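Local coordinates for UPF0141 protein yjdB (Campylobacter jejuni subsp. jejuni HB93-13, PDB 4TN0) that probably transfers phosphoethanolamine to cell-envelope acceptors in the periplasm with a zinc-bound active site, an activity required for polymyxin resistance and motility, at residues A31-G36 with V52-N57; F73-R78 with N280-L285; F104-G109 with D127-L132. All blocks are in the same frame, centred on the assembly; numbering follows the deposited sequence.

How the contacts relate
From the N terminus, the chain leaves strand 18-24 and runs into a long loop, which contact 1 closes when 31-36 packs against the start of strand 53-59. Contact 2 opens next, at the end of helix 68-73, and closes only when helix 281-288 arrives, about 200 residues later. Contact 3 falls within that span and is a much shorter closure: the end of strand 100-105 meets the turn that leads into helix 133-139. No contact touches another. Contacts 1 and 3 both reach the large mixed sheet, near strands 53-59 and 100-105, whereas contact 2 ties the end of helix 68-73 and the loop beyond it to helix 281-288, across the chain's centre from contact 3.

Contact 1: residues A31-G36 with V52-N57; sequences ANYSLG and VVFFDN
Phe-54 projects from its strand toward a turn formed by Tyr-33, Ser-34, Leu-35 and Gly-36, and its ring carries most of the contact. CG lies anti to the backbone N (chi1 176°), which sends the ring straight out from the strand toward the turn. Over one face sits the methylene of Leu-35: its CB is 4.1 Å from the centroid of the Phe-54 ring, a CH-pi contact made by the root of the side chain and not its tip. The branched end of Leu-35 goes past the ring to Val-52, where CD1 of Leu-35 meets CG2 of Val-52 at 3.8 Å, the two side chains crossing at about a right angle.

Tyr-33 approaches the far end of the phenylalanine, with its CB 3.8 Å from Phe-54 CZ. The two rings are nearly parallel, their planes 14° apart, but they have slid so far that they hardly overlap and the centroids of Tyr-33 and Phe-54 are 5.9 Å apart. The OH of Tyr-33 finds its partner outside the two segments, in the hydroxyl of Tyr-223. Glycine suits position 36 because a CB there would point at the ring and collide with Phe-54 CE2; without one, Gly-36 CA approaches Phe-54 CE2 to 3.5 Å. A backbone bond of 3.1 Å from Gly-36 N to Tyr-33 O closes the turn, bringing Tyr-33, Leu-35 and Gly-36 round the same ring.

No hydrogen bond links the two segments, as befits an apolar contact; Pro-254 and Ile-256 of strand 252-259 add to the same hydrophobic cluster. The arrangement is a beta turn in a long connecting loop packed onto the start of strand 53-59, which lies between 252-259 and the edge strand 276-277 in the mixed sheet of an alkaline phosphatase-like fold.

Contact 2: residues F73-R78 with N280-L285; sequences FSISKR and NLFSTL
In this alkaline phosphatase-like domain, the short helix 68-73 follows the phosphorylated Thr-65 of the zinc site, and the contact packs the end of that helix and the loop beyond it against the first turn of helix 281-288. Two aromatic rings, one from each side, do most of the work.

The CB of Phe-73 points away from helix 281-288, but the ring turns back toward Leu-281 and Leu-285. Leu-281 CD2 stands almost exactly above the ring centre, 4.1 Å from the centroid of Phe-73 and only 7° off its normal, while Leu-285, one helical turn later, brings CD1 to within 4.1 Å of Phe-73 CE2. The branched ends of the two leucines thus supply methyls to a single flat ring, which also meets Trp-103 and touches Leu-22 and Val-24 of strand 18-24.

Phe-282, the next residue, reaches toward Ile-75, its CG anti to the backbone N. The CA of Ile-75 sits over one face, 3.8 Å from the centroid of the Phe-282 ring, and Ile-75 CG1 continues along it, 3.9 Å from Phe-282 CE2. At the ring edge, near its plane, Phe-73 O lies 3.9 Å from Phe-282 CD1.

An ST turn bends the loop: Ser-74 offers an acceptor on a short side chain, and Ser-76 N donates to Ser-74 OG at 2.9 Å with an angle of 153°; the same hydroxyl bonds to Glu-85. Asn-280 O accepts from both N and OG1 of Thr-284, the hydroxyl lying 2.8 Å from Asn-280 O and above the carbonyl plane.

Contact 3: residues F104-G109 with D127-L132; sequences FDNNSG and DLDENL
Asn-106 is gripped at its tip and packed along its stem, whereas Asp-127 and Ser-108 lie toward solvent. CG is anti to the backbone N, so the amide extends straight across to the opposite turn. There ND2 of Asn-106 donates twice, to Asp-127 O at 2.8 Å (158°) and to Asp-129 OD1 at 3.0 Å (164°). Both acceptors lie close to the amide plane, so the pair fixes the rotation of the group. Asp-129 receives its bond on the anti lone pair of OD1, its carboxylate turned 69° from the amide; Asp-127 O is met from above its carbonyl plane. Asparagine fits because one NH2 can serve a main-chain and a side-chain acceptor together. The carboxylate of Asp-129 also accepts from the backbone N of Gln-154 and of Gly-155, contacts that would probably stabilise its charge.

Leu-132 fills the apolar side of this tight part. Its CD1 meets Asn-106 CB at 3.7 Å, and its CD2 lies against the strand, 3.5 Å from Phe-104 O and 3.8 Å from Phe-104 CB. The side chain of Phe-104 touches through CB, since its ring leads away toward helix 133-139.

On the loose side, where Ser-108 is exposed, the chain after Asn-106 makes no contact with 127-132. It is shaped by two Asx turns, Asn-107 N donating to Asp-105 OD1 and Gly-109 N to Asn-107 OD1, and by bonds to residues such as Gln-154. The two Asx residues are themselves buried: Asp-105 OD2 bonds His-152 ND1, while Asn-107 ND2 bonds Glu-26, a zinc ligand, which makes Asn-107 a second-shell residue.

The contact thus joins the end of strand 100-105, between parallel strands 120-123 and 146-152, to the 3-10 turn that leads into helix 133-139, with helix 186-211 packing on Asp-129.

Contact 1: residues A31-G36 with V52-N57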
loop_
_atom_site.group_PDB
_atom_site.type_symbol
_atom_site.label_atom_id
_atom_site.label_comp_id
_atom_site.label_asym_id
_atom_site.label_seq_id
_atom_site.Cartn_x
_atom_site.Cartn_y
_atom_site.Cartn_z
ATOM N N ALA A 31 4.893 -13.485 0.156
ATOM C CA ALA A 31 5.739 -14.675 0.003
ATOM C C ALA A 31 6.883 -14.473 -0.995
ATOM O O ALA A 31 7.810 -15.278 -1.053
ATOM C CB ALA A 31 4.894 -15.880 -0.415
ATOM N N ASN A 32 6.798 -13.434 -1.818
ATOM C CA ASN A 32 7.837 -13.196 -2.825
ATOM C C ASN A 32 8.639 -11.935 -2.519
ATOM O O ASN A 32 9.203 -11.310 -3.405
ATOM C CB ASN A 32 7.241 -13.109 -4.224
ATOM C CG ASN A 32 6.797 -14.457 -4.756
ATOM O OD1 ASN A 32 6.074 -15.199 -4.093
ATOM N ND2 ASN A 32 7.226 -14.777 -5.960
ATOM N N TYR A 33 8.645 -11.545 -1.255
ATOM C CA TYR A 33 9.457 -10.431 -0.795
ATOM C C TYR A 33 10.748 -10.964 -0.155
ATOM O O TYR A 33 10.714 -11.817 0.737
ATOM C CB TYR A 33 8.643 -9.542 0.160
ATOM C CG TYR A 33 7.833 -8.528 -0.612
ATOM C CD1 TYR A 33 6.804 -8.935 -1.457
ATOM C CD2 TYR A 33 8.124 -7.159 -0.536
ATOM C CE1 TYR A 33 6.079 -8.017 -2.203
ATOM C CE2 TYR A 33 7.400 -6.224 -1.272
ATOM C CZ TYR A 33 6.384 -6.667 -2.115
ATOM O OH TYR A 33 5.654 -5.773 -2.855
ATOM N N SER A 34 11.887 -10.548 -0.700
ATOM C CA SER A 34 13.171 -10.969 -0.146
ATOM C C SER A 34 13.425 -10.303 1.217
ATOM O O SER A 34 14.174 -10.829 2.040
ATOM C CB SER A 34 14.307 -10.682 -1.132
ATOM O OG SER A 34 14.307 -9.323 -1.553
ATOM N N LEU A 35 12.787 -9.155 1.452
ATOM C CA LEU A 35 12.780 -8.496 2.766
ATOM C C LEU A 35 12.242 -9.424 3.846
ATOM O O LEU A 35 12.501 -9.233 5.037
ATOM C CB LEU A 35 11.944 -7.204 2.722
ATOM C CG LEU A 35 12.630 -5.932 2.191
ATOM C CD1 LEU A 35 11.620 -4.865 1.749
ATOM C CD2 LEU A 35 13.607 -5.345 3.197
ATOM N N GLY A 36 11.462 -10.415 3.427
ATOM C CA GLY A 36 10.846 -11.342 4.357
ATOM C C GLY A 36 11.408 -12.743 4.241
ATOM O O GLY A 36 10.871 -13.675 4.833
ATOM N N VAL A 52 14.499 -0.187 5.130
ATOM C CA VAL A 52 13.074 -0.062 5.390
ATOM C C VAL A 52 12.610 -1.128 6.377
ATOM O O VAL A 52 13.259 -2.165 6.515
ATOM C CB VAL A 52 12.271 -0.166 4.078
ATOM C CG1 VAL A 52 12.703 0.922 3.110
ATOM C CG2 VAL A 52 12.444 -1.545 3.434
ATOM N N VAL A 53 11.508 -0.862 7.080
ATOM C CA VAL A 53 10.911 -1.855 7.975
ATOM C C VAL A 53 9.875 -2.682 7.213
ATOM O O VAL A 53 9.006 -2.123 6.536
ATOM C CB VAL A 53 10.239 -1.201 9.208
ATOM C CG1 VAL A 53 9.545 -2.245 10.054
ATOM C CG2 VAL A 53 11.258 -0.458 10.043
ATOM N N PHE A 54 9.973 -4.007 7.329
ATOM C CA PHE A 54 9.068 -4.917 6.636
ATOM C C PHE A 54 8.219 -5.751 7.586
ATOM O O PHE A 54 8.739 -6.559 8.361
ATOM C CB PHE A 54 9.860 -5.839 5.705
ATOM C CG PHE A 54 9.019 -6.886 5.021
ATOM C CD1 PHE A 54 8.265 -6.574 3.900
ATOM C CD2 PHE A 54 8.990 -8.180 5.495
ATOM C CE1 PHE A 54 7.500 -7.545 3.262
ATOM C CE2 PHE A 54 8.220 -9.149 4.868
ATOM C CZ PHE A 54 7.475 -8.828 3.751
ATOM N N PHE A 55 6.907 -5.582 7.476
ATOM C CA PHE A 55 5.954 -6.346 8.261
ATOM C C PHE A 55 5.755 -7.739 7.661
ATOM O O PHE A 55 5.178 -7.895 6.581
ATOM C CB PHE A 55 4.637 -5.588 8.323
ATOM C CG PHE A 55 4.739 -4.288 9.054
ATOM C CD1 PHE A 55 5.299 -3.180 8.443
ATOM C CD2 PHE A 55 4.295 -4.174 10.363
ATOM C CE1 PHE A 55 5.408 -1.981 9.119
ATOM C CE2 PHE A 55 4.401 -2.978 11.036
ATOM C CZ PHE A 55 4.954 -1.886 10.413
ATOM N N ASP A 56 6.219 -8.761 8.365
ATOM C CA ASP A 56 6.243 -10.084 7.760
ATOM C C ASP A 56 5.004 -10.901 8.078
ATOM O O ASP A 56 4.896 -12.038 7.652
ATOM C CB ASP A 56 7.502 -10.843 8.190
ATOM C CG ASP A 56 7.762 -10.746 9.674
ATOM O OD1 ASP A 56 7.000 -11.367 10.452
ATOM O OD2 ASP A 56 8.722 -10.031 10.057
ATOM N N ASN A 57 4.060 -10.310 8.796
ATOM C CA ASN A 57 2.848 -11.017 9.197
ATOM C C ASN A 57 1.589 -10.164 8.998
ATOM O O ASN A 57 0.721 -10.096 9.850
ATOM C CB ASN A 57 2.983 -11.458 10.656
ATOM C CG ASN A 57 1.972 -12.527 11.042
ATOM O OD1 ASN A 57 1.409 -13.214 10.184
ATOM N ND2 ASN A 57 1.734 -12.672 12.341
#

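Contact 2: residues F73-R78 with N280-L285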
loop_
_atom_site.group_PDB
_atom_site.type_symbol
_atom_site.label_atom_id
_atom_site.label_comp_id
_atom_site.label_asym_id
_atom_site.label_seq_id
_atom_site.Cartn_x
_atom_site.Cartn_y
_atom_site.Cartn_z
ATOM N N PHE A 73 -9.516 1.455 4.006
ATOM C CA PHE A 73 -9.678 2.876 4.272
ATOM C C PHE A 73 -10.917 3.159 5.141
ATOM O O PHE A 73 -11.114 4.282 5.642
ATOM C CB PHE A 73 -9.783 3.655 2.959
ATOM C CG PHE A 73 -8.456 3.987 2.325
ATOM C CD1 PHE A 73 -7.923 3.182 1.319
ATOM C CD2 PHE A 73 -7.739 5.109 2.727
ATOM C CE1 PHE A 73 -6.699 3.491 0.727
ATOM C CE2 PHE A 73 -6.519 5.421 2.144
ATOM C CZ PHE A 73 -5.999 4.616 1.138
ATOM N N SER A 74 -11.757 2.140 5.308
ATOM C CA SER A 74 -12.966 2.292 6.096
ATOM C C SER A 74 -12.675 2.133 7.593
ATOM O O SER A 74 -11.643 1.575 7.980
ATOM C CB SER A 74 -14.026 1.290 5.651
ATOM O OG SER A 74 -15.017 1.098 6.652
ATOM N N ILE A 75 -13.568 2.679 8.418
ATOM C CA ILE A 75 -13.508 2.496 9.865
ATOM C C ILE A 75 -13.774 1.033 10.233
ATOM O O ILE A 75 -13.289 0.545 11.261
ATOM C CB ILE A 75 -14.523 3.429 10.594
ATOM C CG1 ILE A 75 -14.356 3.355 12.111
ATOM C CG2 ILE A 75 -15.964 3.125 10.177
ATOM C CD1 ILE A 75 -15.109 4.484 12.854
ATOM N N SER A 76 -14.551 0.337 9.400
ATOM C CA SER A 76 -14.866 -1.071 9.670
ATOM C C SER A 76 -13.642 -1.958 9.497
ATOM O O SER A 76 -12.806 -1.739 8.605
ATOM C CB SER A 76 -15.988 -1.571 8.770
ATOM O OG SER A 76 -16.994 -0.590 8.618
ATOM N N LYS A 77 -13.547 -2.977 10.338
ATOM C CA LYS A 77 -12.474 -3.946 10.215
ATOM C C LYS A 77 -12.985 -5.108 9.362
ATOM O O LYS A 77 -14.150 -5.099 8.953
ATOM C CB LYS A 77 -12.011 -4.384 11.602
ATOM C CG LYS A 77 -11.445 -3.217 12.388
ATOM C CD LYS A 77 -11.239 -3.537 13.846
ATOM C CE LYS A 77 -10.835 -2.283 14.596
ATOM N NZ LYS A 77 -11.828 -1.153 14.449
ATOM N N ARG A 78 -12.131 -6.089 9.067
ATOM C CA ARG A 78 -12.527 -7.135 8.124
ATOM C C ARG A 78 -13.794 -7.869 8.565
ATOM O O ARG A 78 -14.639 -8.208 7.729
ATOM C CB ARG A 78 -11.406 -8.157 7.893
ATOM C CG ARG A 78 -11.873 -9.290 6.971
ATOM C CD ARG A 78 -10.751 -10.169 6.470
ATOM N NE ARG A 78 -9.994 -10.817 7.532
ATOM C CZ ARG A 78 -10.386 -11.924 8.153
ATOM N NH1 ARG A 78 -11.539 -12.513 7.827
ATOM N NH2 ARG A 78 -9.618 -12.448 9.099
ATOM N N ASN A 280 -5.565 -2.243 10.485
ATOM C CA ASN A 280 -4.725 -1.254 11.125
ATOM C C ASN A 280 -4.569 0.062 10.375
ATOM O O ASN A 280 -4.009 1.001 10.931
ATOM C CB ASN A 280 -3.323 -1.831 11.345
ATOM C CG ASN A 280 -3.306 -2.962 12.340
ATOM O OD1 ASN A 280 -3.354 -4.133 11.970
ATOM N ND2 ASN A 280 -3.235 -2.619 13.620
ATOM N N LEU A 281 -5.040 0.163 9.130
ATOM C CA LEU A 281 -4.675 1.348 8.349
ATOM C C LEU A 281 -5.459 2.556 8.847
ATOM O O LEU A 281 -4.938 3.674 8.900
ATOM C CB LEU A 281 -4.921 1.154 6.834
ATOM C CG LEU A 281 -4.513 2.405 6.021
ATOM C CD1 LEU A 281 -3.028 2.708 6.157
ATOM C CD2 LEU A 281 -4.906 2.401 4.530
ATOM N N PHE A 282 -6.683 2.317 9.296
ATOM C CA PHE A 282 -7.545 3.416 9.700
ATOM C C PHE A 282 -6.939 4.227 10.851
ATOM O O PHE A 282 -6.744 5.435 10.715
ATOM C CB PHE A 282 -8.927 2.896 10.096
ATOM C CG PHE A 282 -9.901 3.986 10.431
ATOM C CD1 PHE A 282 -10.525 4.706 9.423
ATOM C CD2 PHE A 282 -10.156 4.328 11.752
ATOM C CE1 PHE A 282 -11.417 5.717 9.729
ATOM C CE2 PHE A 282 -11.042 5.346 12.065
ATOM C CZ PHE A 282 -11.671 6.043 11.053
ATOM N N SER A 283 -6.616 3.569 11.967
ATOM C CA SER A 283 -6.111 4.301 13.127
ATOM C C SER A 283 -4.699 4.803 12.873
ATOM O O SER A 283 -4.320 5.866 13.383
ATOM C CB SER A 283 -6.122 3.433 14.394
ATOM O OG SER A 283 -7.440 3.188 14.862
ATOM N N THR A 284 -3.939 4.070 12.056
ATOM C CA THR A 284 -2.572 4.481 11.735
ATOM C C THR A 284 -2.582 5.805 10.992
ATOM O O THR A 284 -1.714 6.654 11.210
ATOM C CB THR A 284 -1.819 3.426 10.883
ATOM O OG1 THR A 284 -1.646 2.231 11.646
ATOM C CG2 THR A 284 -0.443 3.938 10.491
ATOM N N LEU A 285 -3.592 5.997 10.150
ATOM C CA LEU A 285 -3.708 7.218 9.351
ATOM C C LEU A 285 -4.239 8.405 10.175
ATOM O O LEU A 285 -3.827 9.549 9.979
ATOM C CB LEU A 285 -4.607 6.958 8.144
ATOM C CG LEU A 285 -4.051 6.158 6.959
ATOM C CD1 LEU A 285 -5.127 6.095 5.908
ATOM C CD2 LEU A 285 -2.783 6.766 6.367
#

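Contact 3: residues F104-G109 with D127-L132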
loop_
_atom_site.group_PDB
_atom_site.type_symbol
_atom_site.label_atom_id
_atom_site.label_comp_id
_atom_site.label_asym_id
_atom_site.label_seq_id
_atom_site.Cartn_x
_atom_site.Cartn_y
_atom_site.Cartn_z
ATOM N N PHE A 104 -3.137 10.298 -6.205
ATOM C CA PHE A 104 -2.743 10.082 -7.600
ATOM C C PHE A 104 -2.881 8.590 -7.993
ATOM O O PHE A 104 -2.206 7.719 -7.427
ATOM C CB PHE A 104 -1.308 10.565 -7.834
ATOM C CG PHE A 104 -1.087 12.005 -7.481
ATOM C CD1 PHE A 104 -2.008 12.974 -7.848
ATOM C CD2 PHE A 104 0.038 12.394 -6.764
ATOM C CE1 PHE A 104 -1.810 14.306 -7.513
ATOM C CE2 PHE A 104 0.240 13.731 -6.425
ATOM C CZ PHE A 104 -0.688 14.682 -6.801
ATOM N N ASP A 105 -3.742 8.305 -8.969
ATOM C CA ASP A 105 -4.147 6.928 -9.259
ATOM C C ASP A 105 -3.738 6.463 -10.651
ATOM O O ASP A 105 -4.186 7.015 -11.658
ATOM C CB ASP A 105 -5.662 6.802 -9.097
ATOM C CG ASP A 105 -6.104 5.381 -8.793
ATOM O OD1 ASP A 105 -5.808 4.486 -9.599
ATOM O OD2 ASP A 105 -6.703 5.153 -7.713
ATOM N N ASN A 106 -2.902 5.427 -10.697
ATOM C CA ASN A 106 -2.479 4.807 -11.951
ATOM C C ASN A 106 -3.107 3.412 -12.140
ATOM O O ASN A 106 -2.797 2.682 -13.084
ATOM C CB ASN A 106 -0.956 4.706 -12.002
ATOM C CG ASN A 106 -0.443 4.364 -13.398
ATOM O OD1 ASN A 106 -0.956 4.878 -14.386
ATOM N ND2 ASN A 106 0.586 3.519 -13.479
ATOM N N ASN A 107 -3.984 3.043 -11.213
ATOM C CA ASN A 107 -4.578 1.718 -11.222
ATOM C C ASN A 107 -5.750 1.602 -12.191
ATOM O O ASN A 107 -6.652 2.433 -12.177
ATOM C CB ASN A 107 -5.003 1.352 -9.804
ATOM C CG ASN A 107 -5.326 -0.103 -9.663
ATOM O OD1 ASN A 107 -6.428 -0.535 -9.971
ATOM N ND2 ASN A 107 -4.345 -0.880 -9.234
ATOM N N SER A 108 -5.752 0.551 -13.011
ATOM C CA SER A 108 -6.784 0.393 -14.037
ATOM C C SER A 108 -8.193 0.328 -13.467
ATOM O O SER A 108 -9.162 0.535 -14.189
ATOM C CB SER A 108 -6.523 -0.862 -14.881
ATOM O OG SER A 108 -6.584 -2.060 -14.126
ATOM N N GLY A 109 -8.309 0.047 -12.173
ATOM C CA GLY A 109 -9.604 -0.052 -11.534
ATOM C C GLY A 109 -10.100 1.186 -10.828
ATOM O O GLY A 109 -11.240 1.223 -10.378
ATOM N N ASP A 127 -0.392 3.133 -17.426
ATOM C CA ASP A 127 0.853 2.629 -17.996
ATOM C C ASP A 127 1.885 2.488 -16.896
ATOM O O ASP A 127 1.520 2.193 -15.764
ATOM C CB ASP A 127 1.353 3.529 -19.126
ATOM C CG ASP A 127 0.485 3.422 -20.359
ATOM O OD1 ASP A 127 0.358 2.285 -20.891
ATOM O OD2 ASP A 127 -0.109 4.455 -20.760
ATOM N N LEU A 128 3.158 2.707 -17.204
ATOM C CA LEU A 128 4.216 2.449 -16.232
ATOM C C LEU A 128 3.973 3.247 -14.949
ATOM O O LEU A 128 3.632 4.428 -14.998
ATOM C CB LEU A 128 5.593 2.798 -16.812
ATOM C CG LEU A 128 6.358 1.783 -17.680
ATOM C CD1 LEU A 128 6.069 0.344 -17.273
ATOM C CD2 LEU A 128 5.995 1.989 -19.138
ATOM N N ASP A 129 4.152 2.595 -13.805
ATOM C CA ASP A 129 3.896 3.230 -12.518
ATOM C C ASP A 129 4.777 4.466 -12.315
ATOM O O ASP A 129 4.419 5.360 -11.521
ATOM C CB ASP A 129 4.139 2.259 -11.372
ATOM C CG ASP A 129 2.927 1.413 -11.027
ATOM O OD1 ASP A 129 1.791 1.873 -11.278
ATOM O OD2 ASP A 129 3.140 0.290 -10.494
ATOM N N GLU A 130 5.915 4.527 -13.020
ATOM C CA GLU A 130 6.825 5.655 -12.846
ATOM C C GLU A 130 6.147 6.995 -13.157
ATOM O O GLU A 130 6.545 8.028 -12.628
ATOM C CB GLU A 130 8.100 5.464 -13.685
ATOM C CG GLU A 130 7.887 5.358 -15.178
ATOM C CD GLU A 130 9.130 4.854 -15.911
ATOM O OE1 GLU A 130 9.884 4.017 -15.351
ATOM O OE2 GLU A 130 9.338 5.280 -17.069
ATOM N N ASN A 131 5.088 6.973 -13.958
ATOM C CA ASN A 131 4.370 8.201 -14.290
ATOM C C ASN A 131 3.783 8.894 -13.064
ATOM O O ASN A 131 3.403 10.060 -13.132
ATOM C CB ASN A 131 3.265 7.934 -15.316
ATOM C CG ASN A 131 3.816 7.440 -16.635
ATOM O OD1 ASN A 131 4.998 7.618 -16.918
ATOM N ND2 ASN A 131 2.972 6.803 -17.446
ATOM N N LEU A 132 3.663 8.158 -11.966
ATOM C CA LEU A 132 3.171 8.733 -10.726
ATOM C C LEU A 132 4.217 9.673 -10.114
ATOM O O LEU A 132 3.878 10.577 -9.342
ATOM C CB LEU A 132 2.781 7.630 -9.740
ATOM C CG LEU A 132 1.491 6.887 -10.109
ATOM C CD1 LEU A 132 1.345 5.636 -9.265
ATOM C CD2 LEU A 132 0.255 7.784 -9.973
#